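Local coordinates for probable tRNA pseudouridine synthase D (Methanosarcina mazei, PDB 1Z2Z), which probably isomerises uridine 13 of transfer RNAs to pseudouridine, as a member of the TruD family of pseudouridine synthases, at residues Lys48-Leu54 with Thr92-Phe98; Arg41-Glu46 with Gly119-Val125. All blocks are in the same frame, centred on the assembly; numbering follows the deposited sequence.

Interaction 1. Residues Lys48-Leu54 with Thr92-Phe98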
ATOM      1  N   LYS A  48     -27.693  14.949  12.851  1.00 26.57           N
ATOM      2  CA  LYS A  48     -27.573  15.994  11.842  1.00 27.45           C
ATOM      3  C   LYS A  48     -26.721  15.563  10.658  1.00 26.54           C
ATOM      4  O   LYS A  48     -26.291  16.391   9.867  1.00 28.74           O
ATOM      5  CB  LYS A  48     -26.991  17.266  12.471  1.00 30.99           C
ATOM      6  CG  LYS A  48     -25.533  17.134  12.931  1.00 33.32           C
ATOM      7  CD  LYS A  48     -25.190  18.113  14.062  1.00 32.58           C
ATOM      8  CE  LYS A  48     -23.768  17.897  14.601  1.00 33.84           C
ATOM      9  NZ  LYS A  48     -22.682  18.493  13.769  1.00 30.97           N
ATOM     10  N   TYR A  49     -26.491  14.262  10.539  1.00 26.12           N
ATOM     11  CA  TYR A  49     -25.693  13.706   9.456  1.00 23.27           C
ATOM     12  C   TYR A  49     -26.510  12.663   8.681  1.00 20.94           C
ATOM     13  O   TYR A  49     -27.056  11.711   9.255  1.00 17.68           O
ATOM     14  CB  TYR A  49     -24.406  13.089  10.032  1.00 25.17           C
ATOM     15  CG  TYR A  49     -23.297  14.093  10.310  1.00 25.93           C
ATOM     16  CD1 TYR A  49     -22.654  14.736   9.260  1.00 26.02           C
ATOM     17  CD2 TYR A  49     -22.902  14.413  11.614  1.00 24.35           C
ATOM     18  CE1 TYR A  49     -21.652  15.671   9.488  1.00 26.98           C
ATOM     19  CE2 TYR A  49     -21.886  15.357  11.853  1.00 22.63           C
ATOM     20  CZ  TYR A  49     -21.272  15.981  10.782  1.00 25.72           C
ATOM     21  OH  TYR A  49     -20.293  16.941  10.952  1.00 28.33           O
ATOM     22  N   LEU A  50     -26.611  12.866   7.372  1.00 20.67           N
ATOM     23  CA  LEU A  50     -27.369  11.960   6.514  1.00 19.03           C
ATOM     24  C   LEU A  50     -26.387  10.941   5.962  1.00 15.67           C
ATOM     25  O   LEU A  50     -25.369  11.314   5.387  1.00 16.80           O
ATOM     26  CB  LEU A  50     -28.037  12.759   5.385  1.00 19.97           C
ATOM     27  CG  LEU A  50     -29.180  12.092   4.613  1.00 20.34           C
ATOM     28  CD1 LEU A  50     -28.615  10.974   3.807  1.00 21.13           C
ATOM     29  CD2 LEU A  50     -30.247  11.577   5.560  1.00 16.44           C
ATOM     30  N   ILE A  51     -26.681   9.662   6.141  1.00 13.30           N
ATOM     31  CA  ILE A  51     -25.767   8.626   5.666  1.00 15.29           C
ATOM     32  C   ILE A  51     -26.259   7.923   4.406  1.00 18.52           C
ATOM     33  O   ILE A  51     -27.305   7.249   4.395  1.00 20.92           O
ATOM     34  CB  ILE A  51     -25.493   7.539   6.734  1.00 11.91           C
ATOM     35  CG1 ILE A  51     -25.306   8.162   8.130  1.00  4.61           C
ATOM     36  CG2 ILE A  51     -24.272   6.764   6.311  1.00 12.51           C
ATOM     37  CD1 ILE A  51     -24.249   9.264   8.215  1.00  1.00           C
ATOM     38  N   VAL A  52     -25.448   8.040   3.366  1.00 19.53           N
ATOM     39  CA  VAL A  52     -25.772   7.500   2.059  1.00 21.18           C
ATOM     40  C   VAL A  52     -24.782   6.508   1.486  1.00 20.56           C
ATOM     41  O   VAL A  52     -23.576   6.624   1.691  1.00 19.84           O
ATOM     42  CB  VAL A  52     -25.893   8.658   1.052  1.00 23.16           C
ATOM     43  CG1 VAL A  52     -26.556   8.175  -0.217  1.00 27.27           C
ATOM     44  CG2 VAL A  52     -26.669   9.806   1.671  1.00 21.00           C
ATOM     45  N   GLU A  53     -25.304   5.541   0.745  1.00 22.00           N
ATOM     46  CA  GLU A  53     -24.467   4.544   0.094  1.00 22.78           C
ATOM     47  C   GLU A  53     -24.165   5.127  -1.276  1.00 23.72           C
ATOM     48  O   GLU A  53     -25.073   5.376  -2.061  1.00 25.59           O
ATOM     49  CB  GLU A  53     -25.216   3.236  -0.070  1.00 22.46           C
ATOM     50  CG  GLU A  53     -24.388   2.163  -0.703  1.00 26.27           C
ATOM     51  CD  GLU A  53     -25.213   0.950  -1.056  1.00 28.83           C
ATOM     52  OE1 GLU A  53     -25.514   0.774  -2.255  1.00 30.57           O
ATOM     53  OE2 GLU A  53     -25.576   0.188  -0.130  1.00 31.05           O
ATOM     54  N   LEU A  54     -22.889   5.360  -1.536  1.00 23.20           N
ATOM     55  CA  LEU A  54     -22.431   5.929  -2.783  1.00 23.04           C
ATOM     56  C   LEU A  54     -21.954   4.850  -3.749  1.00 24.43           C
ATOM     57  O   LEU A  54     -21.132   4.008  -3.393  1.00 26.23           O
ATOM     58  CB  LEU A  54     -21.295   6.908  -2.489  1.00 22.32           C
ATOM     59  CG  LEU A  54     -20.477   7.487  -3.646  1.00 23.57           C
ATOM     60  CD1 LEU A  54     -21.409   8.158  -4.646  1.00 21.81           C
ATOM     61  CD2 LEU A  54     -19.448   8.486  -3.084  1.00 18.47           C
ATOM     62  N   THR A  92     -18.815   0.842  -4.552  1.00 17.27           N
ATOM     63  CA  THR A  92     -19.888   1.130  -3.608  1.00 17.86           C
ATOM     64  C   THR A  92     -19.253   1.416  -2.228  1.00 19.86           C
ATOM     65  O   THR A  92     -18.311   0.728  -1.829  1.00 21.92           O
ATOM     66  CB  THR A  92     -20.792  -0.105  -3.485  1.00 17.53           C
ATOM     67  OG1 THR A  92     -21.287  -0.454  -4.781  1.00 22.64           O
ATOM     68  CG2 THR A  92     -21.954   0.144  -2.552  1.00 15.71           C
ATOM     69  N   GLN A  93     -19.758   2.409  -1.501  1.00 19.43           N
ATOM     70  CA  GLN A  93     -19.212   2.734  -0.182  1.00 18.39           C
ATOM     71  C   GLN A  93     -20.185   3.585   0.617  1.00 20.63           C
ATOM     72  O   GLN A  93     -21.142   4.127   0.067  1.00 18.91           O
ATOM     73  CB  GLN A  93     -17.918   3.521  -0.302  1.00 16.04           C
ATOM     74  CG  GLN A  93     -18.132   4.941  -0.758  1.00 16.23           C
ATOM     75  CD  GLN A  93     -16.838   5.618  -1.108  1.00 15.48           C
ATOM     76  OE1 GLN A  93     -16.652   6.118  -2.222  1.00 12.79           O
ATOM     77  NE2 GLN A  93     -15.924   5.627  -0.161  1.00 18.40           N
ATOM     78  N   LYS A  94     -19.935   3.714   1.920  1.00 20.00           N
ATOM     79  CA  LYS A  94     -20.804   4.519   2.764  1.00 17.64           C
ATOM     80  C   LYS A  94     -20.197   5.919   2.935  1.00 16.65           C
ATOM     81  O   LYS A  94     -18.984   6.068   3.021  1.00 15.76           O
ATOM     82  CB  LYS A  94     -20.993   3.826   4.115  1.00 20.53           C
ATOM     83  CG  LYS A  94     -21.618   4.700   5.195  1.00 21.13           C
ATOM     84  CD  LYS A  94     -21.879   3.918   6.481  1.00 18.05           C
ATOM     85  CE  LYS A  94     -22.917   2.833   6.256  1.00 21.41           C
ATOM     86  NZ  LYS A  94     -23.301   2.067   7.485  1.00 19.44           N
ATOM     87  N   ILE A  95     -21.038   6.945   2.924  1.00 14.47           N
ATOM     88  CA  ILE A  95     -20.560   8.305   3.099  1.00 13.68           C
ATOM     89  C   ILE A  95     -21.511   9.059   4.013  1.00 13.41           C
ATOM     90  O   ILE A  95     -22.594   8.567   4.359  1.00 14.13           O
ATOM     91  CB  ILE A  95     -20.462   9.080   1.758  1.00 14.90           C
ATOM     92  CG1 ILE A  95     -21.850   9.260   1.140  1.00 16.65           C
ATOM     93  CG2 ILE A  95     -19.520   8.367   0.801  1.00 13.09           C
ATOM     94  CD1 ILE A  95     -21.886  10.351   0.030  1.00 12.70           C
ATOM     95  N   SER A  96     -21.107  10.244   4.434  1.00 11.50           N
ATOM     96  CA  SER A  96     -21.986  11.028   5.283  1.00 13.14           C
ATOM     97  C   SER A  96     -22.074  12.428   4.712  1.00 14.55           C
ATOM     98  O   SER A  96     -21.111  12.945   4.134  1.00 13.95           O
ATOM     99  CB  SER A  96     -21.475  11.077   6.725  1.00  9.80           C
ATOM    100  OG  SER A  96     -20.326  11.897   6.819  1.00 11.65           O
ATOM    101  N   ILE A  97     -23.246  13.029   4.873  1.00 15.30           N
ATOM    102  CA  ILE A  97     -23.503  14.370   4.375  1.00 16.75           C
ATOM    103  C   ILE A  97     -24.159  15.172   5.471  1.00 17.52           C
ATOM    104  O   ILE A  97     -25.217  14.797   5.986  1.00 15.48           O
ATOM    105  CB  ILE A  97     -24.453  14.348   3.167  1.00 18.54           C
ATOM    106  CG1 ILE A  97     -23.928  13.379   2.093  1.00 18.65           C
ATOM    107  CG2 ILE A  97     -24.587  15.754   2.616  1.00 20.16           C
ATOM    108  CD1 ILE A  97     -24.825  13.253   0.880  1.00 19.48           C
ATOM    109  N   PHE A  98     -23.531  16.286   5.815  1.00 18.46           N
ATOM    110  CA  PHE A  98     -24.027  17.132   6.880  1.00 21.25           C
ATOM    111  C   PHE A  98     -25.244  17.953   6.525  1.00 24.69           C
ATOM    112  O   PHE A  98     -25.335  18.564   5.450  1.00 24.58           O
ATOM    113  CB  PHE A  98     -22.914  18.068   7.372  1.00 20.90           C
ATOM    114  CG  PHE A  98     -23.375  19.115   8.353  1.00 18.48           C
ATOM    115  CD1 PHE A  98     -23.287  20.459   8.043  1.00 19.01           C
ATOM    116  CD2 PHE A  98     -23.884  18.755   9.594  1.00 19.06           C
ATOM    117  CE1 PHE A  98     -23.691  21.438   8.969  1.00 20.53           C
ATOM    118  CE2 PHE A  98     -24.288  19.729  10.521  1.00 18.04           C
ATOM    119  CZ  PHE A  98     -24.194  21.063  10.207  1.00 14.67           C
TER
HETATM  120  O   HOH W   1     -18.312   4.207  -3.845  1.00 33.82           O
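V52 and I95 pair at the middle of an antiparallel strand pair, in which L50 bonds with I97, V52 with I95 and L54 with Q93, two backbone hydrogen bonds to each pair. The bond from L50 N to I97 O is 2.8 Å long and fairly straight (167°). V52 N is 3.1 Å from I95 O and stands above that carbonyl plane. The face bearing L50, V52, L54, I95 and I97 is buried, and there apolar branched side chains fill the interior without needing polar partners. I95 has CG1 between its own backbone N and carbonyl carbon (chi1 64°), which puts it 4.1 Å from V52 CB, while CG2 lies 3.9 Å from L54 CD2. On the other face, methyl CG2 of I51 rests 3.5 Å from K94 CG; the lysine lends its methylenes here and sends NZ to a salt bridge with E43.

The ends are more open to solvent. The partly exposed rings of Y49 and F98 meet obliquely, their planes at 53°, and the aliphatic stem of exposed K48 brings CG to the F98 ring edge, 3.8 Å from CE2. At the opposite end a water lies 2.9 Å from L54 O. Helix 102-105 packs I105 against L50 and V52, strand 79-81 meets I95 through I79 and V81, and strand 113-121 bonds to I51 and E53 in the same mixed sheet.

Interaction 2. Residues Arg41-Glu46 with Gly119-Val125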
ATOM      1  N   ARG A  41     -19.838   0.233  11.016  1.00 28.79           N
ATOM      2  CA  ARG A  41     -20.713   1.048  11.854  1.00 28.54           C
ATOM      3  C   ARG A  41     -22.198   0.925  11.510  1.00 30.06           C
ATOM      4  O   ARG A  41     -22.567   0.469  10.430  1.00 31.48           O
ATOM      5  CB  ARG A  41     -20.283   2.503  11.774  1.00 26.72           C
ATOM      6  CG  ARG A  41     -20.023   2.949  10.362  1.00 27.17           C
ATOM      7  CD  ARG A  41     -20.669   4.273  10.130  1.00 26.19           C
ATOM      8  NE  ARG A  41     -19.940   5.340  10.780  1.00 25.41           N
ATOM      9  CZ  ARG A  41     -20.473   6.516  11.084  1.00 26.25           C
ATOM     10  NH1 ARG A  41     -19.720   7.447  11.665  1.00 26.69           N
ATOM     11  NH2 ARG A  41     -21.756   6.752  10.827  1.00 21.13           N
ATOM     12  N   GLU A  42     -23.041   1.339  12.444  1.00 30.79           N
ATOM     13  CA  GLU A  42     -24.483   1.291  12.276  1.00 32.13           C
ATOM     14  C   GLU A  42     -25.060   2.710  12.435  1.00 33.19           C
ATOM     15  O   GLU A  42     -24.509   3.527  13.175  1.00 32.85           O
ATOM     16  CB  GLU A  42     -25.068   0.353  13.323  1.00 31.55           C
ATOM     17  CG  GLU A  42     -26.576   0.289  13.371  1.00 34.51           C
ATOM     18  CD  GLU A  42     -27.171  -0.455  12.199  1.00 35.63           C
ATOM     19  OE1 GLU A  42     -28.302  -0.976  12.349  1.00 35.51           O
ATOM     20  OE2 GLU A  42     -26.515  -0.512  11.132  1.00 36.11           O
ATOM     21  N   GLU A  43     -26.158   3.006  11.738  1.00 33.34           N
ATOM     22  CA  GLU A  43     -26.788   4.326  11.822  1.00 33.25           C
ATOM     23  C   GLU A  43     -28.198   4.198  12.360  1.00 34.60           C
ATOM     24  O   GLU A  43     -28.764   3.104  12.410  1.00 35.91           O
ATOM     25  CB  GLU A  43     -26.878   4.965  10.451  1.00 33.13           C
ATOM     26  CG  GLU A  43     -25.853   4.466   9.480  1.00 33.94           C
ATOM     27  CD  GLU A  43     -24.460   4.811   9.914  1.00 34.68           C
ATOM     28  OE1 GLU A  43     -24.309   5.819  10.634  1.00 34.56           O
ATOM     29  OE2 GLU A  43     -23.525   4.092   9.520  1.00 35.26           O
ATOM     30  N   GLY A  44     -28.776   5.323  12.741  1.00 35.56           N
ATOM     31  CA  GLY A  44     -30.122   5.291  13.263  1.00 37.18           C
ATOM     32  C   GLY A  44     -31.093   6.063  12.393  1.00 38.05           C
ATOM     33  O   GLY A  44     -30.997   6.050  11.164  1.00 37.39           O
ATOM     34  N   GLU A  45     -32.030   6.742  13.046  1.00 37.52           N
ATOM     35  CA  GLU A  45     -33.029   7.527  12.352  1.00 36.93           C
ATOM     36  C   GLU A  45     -32.906   9.004  12.715  1.00 36.70           C
ATOM     37  O   GLU A  45     -33.641   9.837  12.189  1.00 37.62           O
ATOM     38  CB  GLU A  45     -34.432   7.000  12.689  1.00 37.77           C
ATOM     39  CG  GLU A  45     -34.671   5.538  12.285  1.00 40.14           C
ATOM     40  CD  GLU A  45     -34.575   5.311  10.778  1.00 43.44           C
ATOM     41  OE1 GLU A  45     -34.079   6.220  10.076  1.00 42.55           O
ATOM     42  OE2 GLU A  45     -34.988   4.225  10.295  1.00 45.06           O
ATOM     43  N   GLU A  46     -31.967   9.327  13.603  1.00 36.47           N
ATOM     44  CA  GLU A  46     -31.759  10.710  14.041  1.00 35.75           C
ATOM     45  C   GLU A  46     -30.307  11.152  13.918  1.00 33.48           C
ATOM     46  O   GLU A  46     -29.423  10.326  13.750  1.00 32.63           O
ATOM     47  CB  GLU A  46     -32.242  10.869  15.483  1.00 38.07           C
ATOM     48  CG  GLU A  46     -33.756  11.001  15.578  1.00 44.76           C
ATOM     49  CD  GLU A  46     -34.347  10.352  16.817  1.00 47.59           C
ATOM     50  OE1 GLU A  46     -34.546   9.110  16.820  1.00 48.16           O
ATOM     51  OE2 GLU A  46     -34.605  11.088  17.796  1.00 49.92           O
ATOM     52  N   GLY A 119     -29.421   6.081   6.389  1.00 20.64           N
ATOM     53  CA  GLY A 119     -30.032   6.531   7.625  1.00 19.92           C
ATOM     54  C   GLY A 119     -29.406   7.810   8.110  1.00 20.08           C
ATOM     55  O   GLY A 119     -28.905   8.591   7.306  1.00 18.24           O
ATOM     56  N   ARG A 120     -29.428   8.040   9.420  1.00 20.79           N
ATOM     57  CA  ARG A 120     -28.820   9.259   9.956  1.00 23.18           C
ATOM     58  C   ARG A 120     -27.969   8.939  11.181  1.00 23.69           C
ATOM     59  O   ARG A 120     -28.025   7.839  11.720  1.00 24.80           O
ATOM     60  CB  ARG A 120     -29.906  10.296  10.312  1.00 25.48           C
ATOM     61  CG  ARG A 120     -30.794  10.746   9.123  1.00 25.76           C
ATOM     62  CD  ARG A 120     -31.735  11.909   9.490  1.00 25.20           C
ATOM     63  NE  ARG A 120     -30.992  13.125   9.776  1.00 22.87           N
ATOM     64  CZ  ARG A 120     -30.511  13.946   8.850  1.00 24.26           C
ATOM     65  NH1 ARG A 120     -29.822  15.025   9.207  1.00 24.58           N
ATOM     66  NH2 ARG A 120     -30.731  13.706   7.567  1.00 25.51           N
ATOM     67  N   SER A 121     -27.164   9.900  11.604  1.00 24.76           N
ATOM     68  CA  SER A 121     -26.303   9.716  12.763  1.00 26.83           C
ATOM     69  C   SER A 121     -25.734  11.042  13.248  1.00 29.18           C
ATOM     70  O   SER A 121     -25.513  11.972  12.467  1.00 28.04           O
ATOM     71  CB  SER A 121     -25.143   8.770  12.444  1.00 26.47           C
ATOM     72  OG  SER A 121     -24.103   8.958  13.390  1.00 25.69           O
ATOM     73  N   ARG A 122     -25.488  11.121  14.549  1.00 31.64           N
ATOM     74  CA  ARG A 122     -24.941  12.330  15.140  1.00 33.32           C
ATOM     75  C   ARG A 122     -23.464  12.390  14.795  1.00 33.24           C
ATOM     76  O   ARG A 122     -22.817  13.418  14.981  1.00 33.71           O
ATOM     77  CB  ARG A 122     -25.118  12.298  16.665  1.00 37.88           C
ATOM     78  CG  ARG A 122     -26.529  11.934  17.126  1.00 42.66           C
ATOM     79  CD  ARG A 122     -26.632  11.858  18.639  1.00 46.13           C
ATOM     80  NE  ARG A 122     -27.865  11.212  19.090  1.00 51.36           N
ATOM     81  CZ  ARG A 122     -29.095  11.660  18.844  1.00 54.98           C
ATOM     82  NH1 ARG A 122     -29.279  12.776  18.144  1.00 53.88           N
ATOM     83  NH2 ARG A 122     -30.149  10.982  19.294  1.00 56.90           N
ATOM     84  N   LYS A 123     -22.932  11.280  14.285  1.00 31.97           N
ATOM     85  CA  LYS A 123     -21.518  11.212  13.932  1.00 31.49           C
ATOM     86  C   LYS A 123     -21.274  11.111  12.436  1.00 29.62           C
ATOM     87  O   LYS A 123     -21.963  10.388  11.715  1.00 30.29           O
ATOM     88  CB  LYS A 123     -20.847  10.025  14.656  1.00 34.37           C
ATOM     89  CG  LYS A 123     -21.331   8.639  14.218  1.00 35.87           C
ATOM     90  CD  LYS A 123     -21.266   7.598  15.351  1.00 37.16           C
ATOM     91  CE  LYS A 123     -19.840   7.181  15.732  1.00 41.01           C
ATOM     92  NZ  LYS A 123     -19.143   6.342  14.696  1.00 41.33           N
ATOM     93  N   SER A 124     -20.290  11.866  11.980  1.00 27.66           N
ATOM     94  CA  SER A 124     -19.918  11.880  10.584  1.00 26.92           C
ATOM     95  C   SER A 124     -19.131  10.622  10.325  1.00 26.70           C
ATOM     96  O   SER A 124     -18.709   9.947  11.266  1.00 27.37           O
ATOM     97  CB  SER A 124     -19.006  13.051  10.308  1.00 28.42           C
ATOM     98  OG  SER A 124     -17.827  12.877  11.069  1.00 27.67           O
ATOM     99  N   VAL A 125     -18.909  10.332   9.046  1.00 24.75           N
ATOM    100  CA  VAL A 125     -18.164   9.155   8.623  1.00 24.20           C
ATOM    101  C   VAL A 125     -16.683   9.501   8.462  1.00 24.18           C
ATOM    102  O   VAL A 125     -16.285  10.129   7.490  1.00 25.49           O
ATOM    103  CB  VAL A 125     -18.759   8.616   7.307  1.00 23.29           C
ATOM    104  CG1 VAL A 125     -17.922   7.483   6.781  1.00 25.51           C
ATOM    105  CG2 VAL A 125     -20.173   8.122   7.555  1.00 21.96           C
TER
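R41 lies against V125 where the connection between strands 33-39 and 49-57 crosses the end of strand 113-121, a contact with a single antiparallel bridge, next to an ST turn within 119-125. The guanidinium has V125 CG2 over the centre of one face, 3.8 Å above its plane. The arginine chain bends at chi2 and chi3. K123 comes from the opposite direction, its methylenes near R41 NH1. D129 forms a salt bridge with R41 NH1 and is also touched by the K123 side chain, which probably eases the like charges.

Next along the chain, E43 brings OE1 to R41 NH2 at 2.7 Å, a salt bridge whose hydrogen bond is weak, and its CB touches R120 O. G44 supplies the bridge itself: its N donates to R120 O at 2.8 Å, and R120 N returns a bond to G44 O from well above the carbonyl plane. The residue before R120, G119, takes backbone angles (phi 159°, psi -152°) that suit glycine, and having no side chain it lets G44 O come close. E45 and E46 then run past R120 on the exposed side, with E46 O 3.5 Å from R120 CB; the arginine continues to the carbonyls of G47 and T100, which suit its several N-H groups. Just beyond, S121 OG closes the ST turn by accepting from K123 N at 2.8 Å.

Overall arrangement
Interaction 1 is nested along the chain inside the loop closed by interaction 2, and their centres lie 9 Å apart. They join where strand 49-57 lies beside strand 113-121 in one sheet: I51 N probably hydrogen-bonds to G119 O at 2.7 Å. A second tie crosses from side chain to side chain, where K94 NZ forms a salt bridge with E43 OE2 at 2.9 Å, so E43 serves both R41 and K94. S96 OG also hydrogen-bonds to V125 N. Only interaction 1 comes near the predicted nucleophile D86, about 9 Å between its side chain and that of Q93; interaction 2 lies away from it.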